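Local coordinates for protein endo-N-acetyl-beta-D-glucosaminidase (Hypocrea jecorina, PDB 4AC1) that hydrolyses the chitobiose core of N-linked glycans as a family 18 endo-beta-N-acetylglucosaminidase and deglycosylates the fungus's own cellulases, at residues F103-I114 with R137-F146. Numbering follows the deposited sequence. Where two conformers were deposited one is given.
Sequences FEHYYGQLRDAI and RLIARLRADF
Arg141 reaches across to Glu104 and grips its carboxylate end-on, NH2 to OE1 at 3.0 Å and NH1 to OE2 at 2.7 Å. The two flat groups are nearly coplanar (20° apart), and both N-H...O bonds are close to straight. A bend at chi2 (62°) turns Arg141 so that its NE also meets Asp145 OD2, one helical turn on, at 2.9 Å. Asp145 OD2 also accepts from Tyr107 OH at 2.7 Å, on the same face of the carboxylate plane as Arg141 NE. A water donates to Asp145 OD2 and accepts from Arg111 NH1 and Arg141 NH2; with Asp145 and Glu104, it probably eases the closeness of the two arginines.

Tyr107 suits its place by being both flat and polar: as a knob it enters the hole formed by Leu138, Arg141, Leu142 and Asp145, with Arg141 CG over one ring face, 3.8 Å from the centroid. Phe103 offers its ring to the guanidinium of Arg137, a parallel cation-pi stack with centres 3.7 Å apart; NH2 of this arginine also bonds to Ser97 O.

Apolar side chains suit the barrel-facing side: Ile114 CG2 touches Phe146 CE1 (3.5 Å), and Leu138 CD1 meets the Tyr107 ring edge and Leu110 CD2.

Segments 103-114 and 137-146 cross at -45°; their helices, 100-116 and 132-146, are neighbours around the TIM barrel of family 18, where Ile114 and Leu138 rest on strand 121-125 and Leu142 on strand 151-154.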
loop_
_atom_site.group_PDB
_atom_site.type_symbol
_atom_site.label_atom_id
_atom_site.label_comp_id
_atom_site.label_asym_id
_atom_site.label_seq_id
_atom_site.Cartn_x
_atom_site.Cartn_y
_atom_site.Cartn_z
ATOM N N PHE A 103 5.736 -20.546 11.800
ATOM C CA PHE A 103 5.085 -19.925 10.649
ATOM C C PHE A 103 3.569 -20.042 10.706
ATOM O O PHE A 103 2.877 -19.034 10.578
ATOM C CB PHE A 103 5.600 -20.446 9.307
ATOM C CG PHE A 103 4.834 -19.882 8.139
ATOM C CD1 PHE A 103 5.036 -18.561 7.722
ATOM C CD2 PHE A 103 3.860 -20.642 7.509
ATOM C CE1 PHE A 103 4.288 -18.025 6.685
ATOM C CE2 PHE A 103 3.121 -20.114 6.453
ATOM C CZ PHE A 103 3.338 -18.804 6.051
ATOM N N GLU A 104 3.046 -21.248 10.923
ATOM C CA GLU A 104 1.602 -21.442 10.986
ATOM C C GLU A 104 0.959 -20.566 12.046
ATOM O O GLU A 104 -0.143 -20.048 11.855
ATOM C CB GLU A 104 1.245 -22.908 11.243
ATOM C CG GLU A 104 1.403 -23.802 10.044
ATOM C CD GLU A 104 0.401 -23.513 8.936
ATOM O OE1 GLU A 104 -0.772 -23.184 9.223
ATOM O OE2 GLU A 104 0.807 -23.639 7.769
ATOM N N HIS A 105 1.641 -20.424 13.180
ATOM C CA HIS A 105 1.111 -19.645 14.283
ATOM C C HIS A 105 0.951 -18.172 13.884
ATOM O O HIS A 105 -0.118 -17.584 14.067
ATOM C CB HIS A 105 1.995 -19.777 15.526
ATOM C CG HIS A 105 1.621 -18.841 16.630
ATOM N ND1 HIS A 105 0.466 -18.990 17.369
ATOM C CD2 HIS A 105 2.240 -17.742 17.118
ATOM C CE1 HIS A 105 0.391 -18.020 18.259
ATOM N NE2 HIS A 105 1.459 -17.253 18.137
ATOM N N TYR A 106 2.016 -17.578 13.353
ATOM C CA TYR A 106 1.990 -16.155 13.019
ATOM C C TYR A 106 1.192 -15.877 11.749
ATOM O O TYR A 106 0.446 -14.891 11.682
ATOM C CB TYR A 106 3.407 -15.551 13.004
ATOM C CG TYR A 106 4.014 -15.569 14.381
ATOM C CD1 TYR A 106 3.490 -14.767 15.390
ATOM C CD2 TYR A 106 5.066 -16.427 14.695
ATOM C CE1 TYR A 106 4.012 -14.794 16.673
ATOM C CE2 TYR A 106 5.590 -16.468 15.984
ATOM C CZ TYR A 106 5.051 -15.642 16.960
ATOM O OH TYR A 106 5.554 -15.680 18.234
ATOM N N TYR A 107 1.336 -16.751 10.759
ATOM C CA TYR A 107 0.495 -16.655 9.573
ATOM C C TYR A 107 -0.996 -16.747 9.977
ATOM O O TYR A 107 -1.839 -15.983 9.488
ATOM C CB TYR A 107 0.845 -17.708 8.499
ATOM C CG TYR A 107 -0.211 -17.690 7.435
ATOM C CD1 TYR A 107 -0.214 -16.675 6.469
ATOM C CD2 TYR A 107 -1.280 -18.602 7.458
ATOM C CE1 TYR A 107 -1.223 -16.595 5.531
ATOM C CE2 TYR A 107 -2.294 -18.516 6.530
ATOM C CZ TYR A 107 -2.248 -17.509 5.564
ATOM O OH TYR A 107 -3.247 -17.440 4.626
ATOM N N GLY A 108 -1.316 -17.669 10.889
ATOM C CA GLY A 108 -2.695 -17.844 11.335
ATOM C C GLY A 108 -3.247 -16.560 11.935
ATOM O O GLY A 108 -4.407 -16.215 11.724
ATOM N N GLN A 109 -2.411 -15.844 12.679
ATOM C CA GLN A 109 -2.809 -14.540 13.219
ATOM C C GLN A 109 -3.133 -13.523 12.115
ATOM O O GLN A 109 -4.117 -12.781 12.210
ATOM C CB GLN A 109 -1.726 -13.971 14.125
ATOM C CG GLN A 109 -1.504 -14.712 15.449
ATOM C CD GLN A 109 -0.468 -14.007 16.301
ATOM O OE1 GLN A 109 0.337 -13.233 15.791
ATOM N NE2 GLN A 109 -0.480 -14.264 17.600
ATOM N N LEU A 110 -2.307 -13.487 11.075
ATOM C CA LEU A 110 -2.555 -12.584 9.946
ATOM C C LEU A 110 -3.854 -12.950 9.227
ATOM O O LEU A 110 -4.686 -12.085 8.960
ATOM C CB LEU A 110 -1.361 -12.582 8.977
ATOM C CG LEU A 110 -1.471 -11.685 7.735
ATOM C CD1 LEU A 110 -1.581 -10.201 8.123
ATOM C CD2 LEU A 110 -0.296 -11.922 6.789
ATOM N N ARG A 111 -4.024 -14.238 8.941
ATOM C CA ARG A 111 -5.231 -14.751 8.302
ATOM C C ARG A 111 -6.461 -14.394 9.138
ATOM O O ARG A 111 -7.463 -13.897 8.607
ATOM C CB ARG A 111 -5.107 -16.271 8.121
ATOM C CG ARG A 111 -6.346 -16.964 7.573
ATOM C CD ARG A 111 -6.384 -18.455 7.919
ATOM N NE ARG A 111 -6.443 -18.669 9.363
ATOM C CZ ARG A 111 -5.669 -19.517 10.036
ATOM N NH1 ARG A 111 -4.779 -20.275 9.393
ATOM N NH2 ARG A 111 -5.794 -19.619 11.355
ATOM N N ASP A 112 -6.376 -14.641 10.447
ATOM C CA ASP A 112 -7.478 -14.343 11.365
ATOM C C ASP A 112 -7.842 -12.864 11.387
ATOM O O ASP A 112 -9.009 -12.525 11.491
ATOM C CB ASP A 112 -7.165 -14.810 12.794
ATOM C CG ASP A 112 -7.203 -16.322 12.955
ATOM O OD1 ASP A 112 -7.650 -17.024 12.029
ATOM O OD2 ASP A 112 -6.785 -16.792 14.034
ATOM N N ALA A 113 -6.844 -11.993 11.313
ATOM C CA ALA A 113 -7.102 -10.555 11.318
ATOM C C ALA A 113 -7.811 -10.146 10.029
ATOM O O ALA A 113 -8.767 -9.358 10.053
ATOM C CB ALA A 113 -5.812 -9.789 11.498
ATOM N N ILE A 114 -7.367 -10.692 8.899
ATOM C CA ILE A 114 -8.028 -10.423 7.638
ATOM C C ILE A 114 -9.523 -10.801 7.693
ATOM O O ILE A 114 -10.389 -10.042 7.227
ATOM C CB ILE A 114 -7.313 -11.150 6.484
ATOM C CG1 ILE A 114 -5.931 -10.525 6.248
ATOM C CG2 ILE A 114 -8.165 -11.113 5.228
ATOM C CD1 ILE A 114 -4.978 -11.420 5.488
ATOM N N ARG A 137 6.206 -18.153 -0.207
ATOM C CA ARG A 137 5.272 -18.929 0.592
ATOM C C ARG A 137 4.130 -18.060 1.090
ATOM O O ARG A 137 2.975 -18.454 1.014
ATOM C CB ARG A 137 5.989 -19.581 1.776
ATOM C CG ARG A 137 5.046 -20.256 2.773
ATOM C CD ARG A 137 5.771 -20.956 3.903
ATOM N NE ARG A 137 6.560 -20.046 4.727
ATOM C CZ ARG A 137 7.342 -20.433 5.732
ATOM N NH1 ARG A 137 7.449 -21.723 6.023
ATOM N NH2 ARG A 137 8.026 -19.538 6.434
ATOM N N LEU A 138 4.446 -16.881 1.613
ATOM C CA LEU A 138 3.411 -16.037 2.186
ATOM C C LEU A 138 2.346 -15.664 1.163
ATOM O O LEU A 138 1.153 -15.743 1.437
ATOM C CB LEU A 138 4.044 -14.785 2.788
ATOM C CG LEU A 138 3.126 -13.766 3.462
ATOM C CD1 LEU A 138 2.248 -14.402 4.557
ATOM C CD2 LEU A 138 3.972 -12.627 4.016
ATOM N N ILE A 139 2.793 -15.240 -0.016
ATOM C CA ILE A 139 1.885 -14.851 -1.089
ATOM C C ILE A 139 1.086 -16.050 -1.585
ATOM O O ILE A 139 -0.126 -15.960 -1.740
ATOM C CB ILE A 139 2.665 -14.200 -2.245
ATOM C CG1 ILE A 139 3.258 -12.879 -1.753
ATOM C CG2 ILE A 139 1.780 -14.012 -3.503
ATOM C CD1 ILE A 139 4.169 -12.220 -2.702
ATOM N N ALA A 140 1.764 -17.172 -1.842
ATOM C CA ALA A 140 1.066 -18.363 -2.312
ATOM C C ALA A 140 0.021 -18.876 -1.320
ATOM O O ALA A 140 -1.066 -19.303 -1.713
ATOM C CB ALA A 140 2.065 -19.475 -2.674
ATOM N N ARG A 141 0.360 -18.828 -0.038
ATOM C CA ARG A 141 -0.532 -19.272 1.021
ATOM C C ARG A 141 -1.740 -18.342 1.162
ATOM O O ARG A 141 -2.875 -18.821 1.289
ATOM C CB ARG A 141 0.208 -19.410 2.357
ATOM C CG ARG A 141 -0.668 -19.820 3.530
ATOM C CD ARG A 141 -1.328 -21.178 3.363
ATOM N NE ARG A 141 -2.065 -21.502 4.581
ATOM C CZ ARG A 141 -1.501 -22.000 5.677
ATOM N NH1 ARG A 141 -0.200 -22.267 5.692
ATOM N NH2 ARG A 141 -2.238 -22.237 6.756
ATOM N N LEU A 142 -1.499 -17.028 1.119
ATOM C CA LEU A 142 -2.607 -16.058 1.127
ATOM C C LEU A 142 -3.544 -16.296 -0.046
ATOM O O LEU A 142 -4.767 -16.311 0.117
ATOM C CB LEU A 142 -2.071 -14.627 1.095
ATOM C CG LEU A 142 -1.564 -14.058 2.423
ATOM C CD1 LEU A 142 -0.789 -12.777 2.165
ATOM C CD2 LEU A 142 -2.718 -13.803 3.398
ATOM N N ARG A 143 -2.967 -16.491 -1.234
ATOM C CA ARG A 143 -3.736 -16.745 -2.449
ATOM C C ARG A 143 -4.549 -18.042 -2.309
ATOM O O ARG A 143 -5.714 -18.114 -2.715
ATOM C CB ARG A 143 -2.781 -16.795 -3.652
ATOM C CG ARG A 143 -3.423 -16.743 -5.028
ATOM C CD ARG A 143 -4.467 -15.640 -5.140
ATOM N NE ARG A 143 -3.907 -14.294 -5.309
ATOM C CZ ARG A 143 -4.634 -13.195 -5.144
ATOM N NH1 ARG A 143 -5.907 -13.311 -4.797
ATOM N NH2 ARG A 143 -4.101 -11.996 -5.311
ATOM N N ALA A 144 -3.922 -19.065 -1.745
ATOM C CA ALA A 144 -4.583 -20.347 -1.524
ATOM C C ALA A 144 -5.769 -20.223 -0.569
ATOM O O ALA A 144 -6.848 -20.739 -0.853
ATOM C CB ALA A 144 -3.580 -21.406 -1.016
ATOM N N ASP A 145 -5.576 -19.514 0.542
ATOM C CA ASP A 145 -6.611 -19.413 1.569
ATOM C C ASP A 145 -7.744 -18.446 1.259
ATOM O O ASP A 145 -8.888 -18.675 1.667
ATOM C CB ASP A 145 -6.000 -19.024 2.917
ATOM C CG ASP A 145 -5.124 -20.112 3.500
ATOM O OD1 ASP A 145 -5.070 -21.234 2.946
ATOM O OD2 ASP A 145 -4.498 -19.848 4.539
ATOM N N PHE A 146 -7.427 -17.361 0.560
ATOM C CA PHE A 146 -8.404 -16.282 0.363
ATOM C C PHE A 146 -9.013 -16.197 -1.032
ATOM O O PHE A 146 -9.912 -15.378 -1.256
ATOM C CB PHE A 146 -7.842 -14.928 0.820
ATOM C CG PHE A 146 -7.719 -14.817 2.309
ATOM C CD1 PHE A 146 -8.827 -14.532 3.097
ATOM C CD2 PHE A 146 -6.501 -15.037 2.926
ATOM C CE1 PHE A 146 -8.712 -14.450 4.476
ATOM C CE2 PHE A 146 -6.380 -14.947 4.304
ATOM C CZ PHE A 146 -7.491 -14.661 5.083
HETATM O O HOH W 1 -5.024 -21.327 6.801
#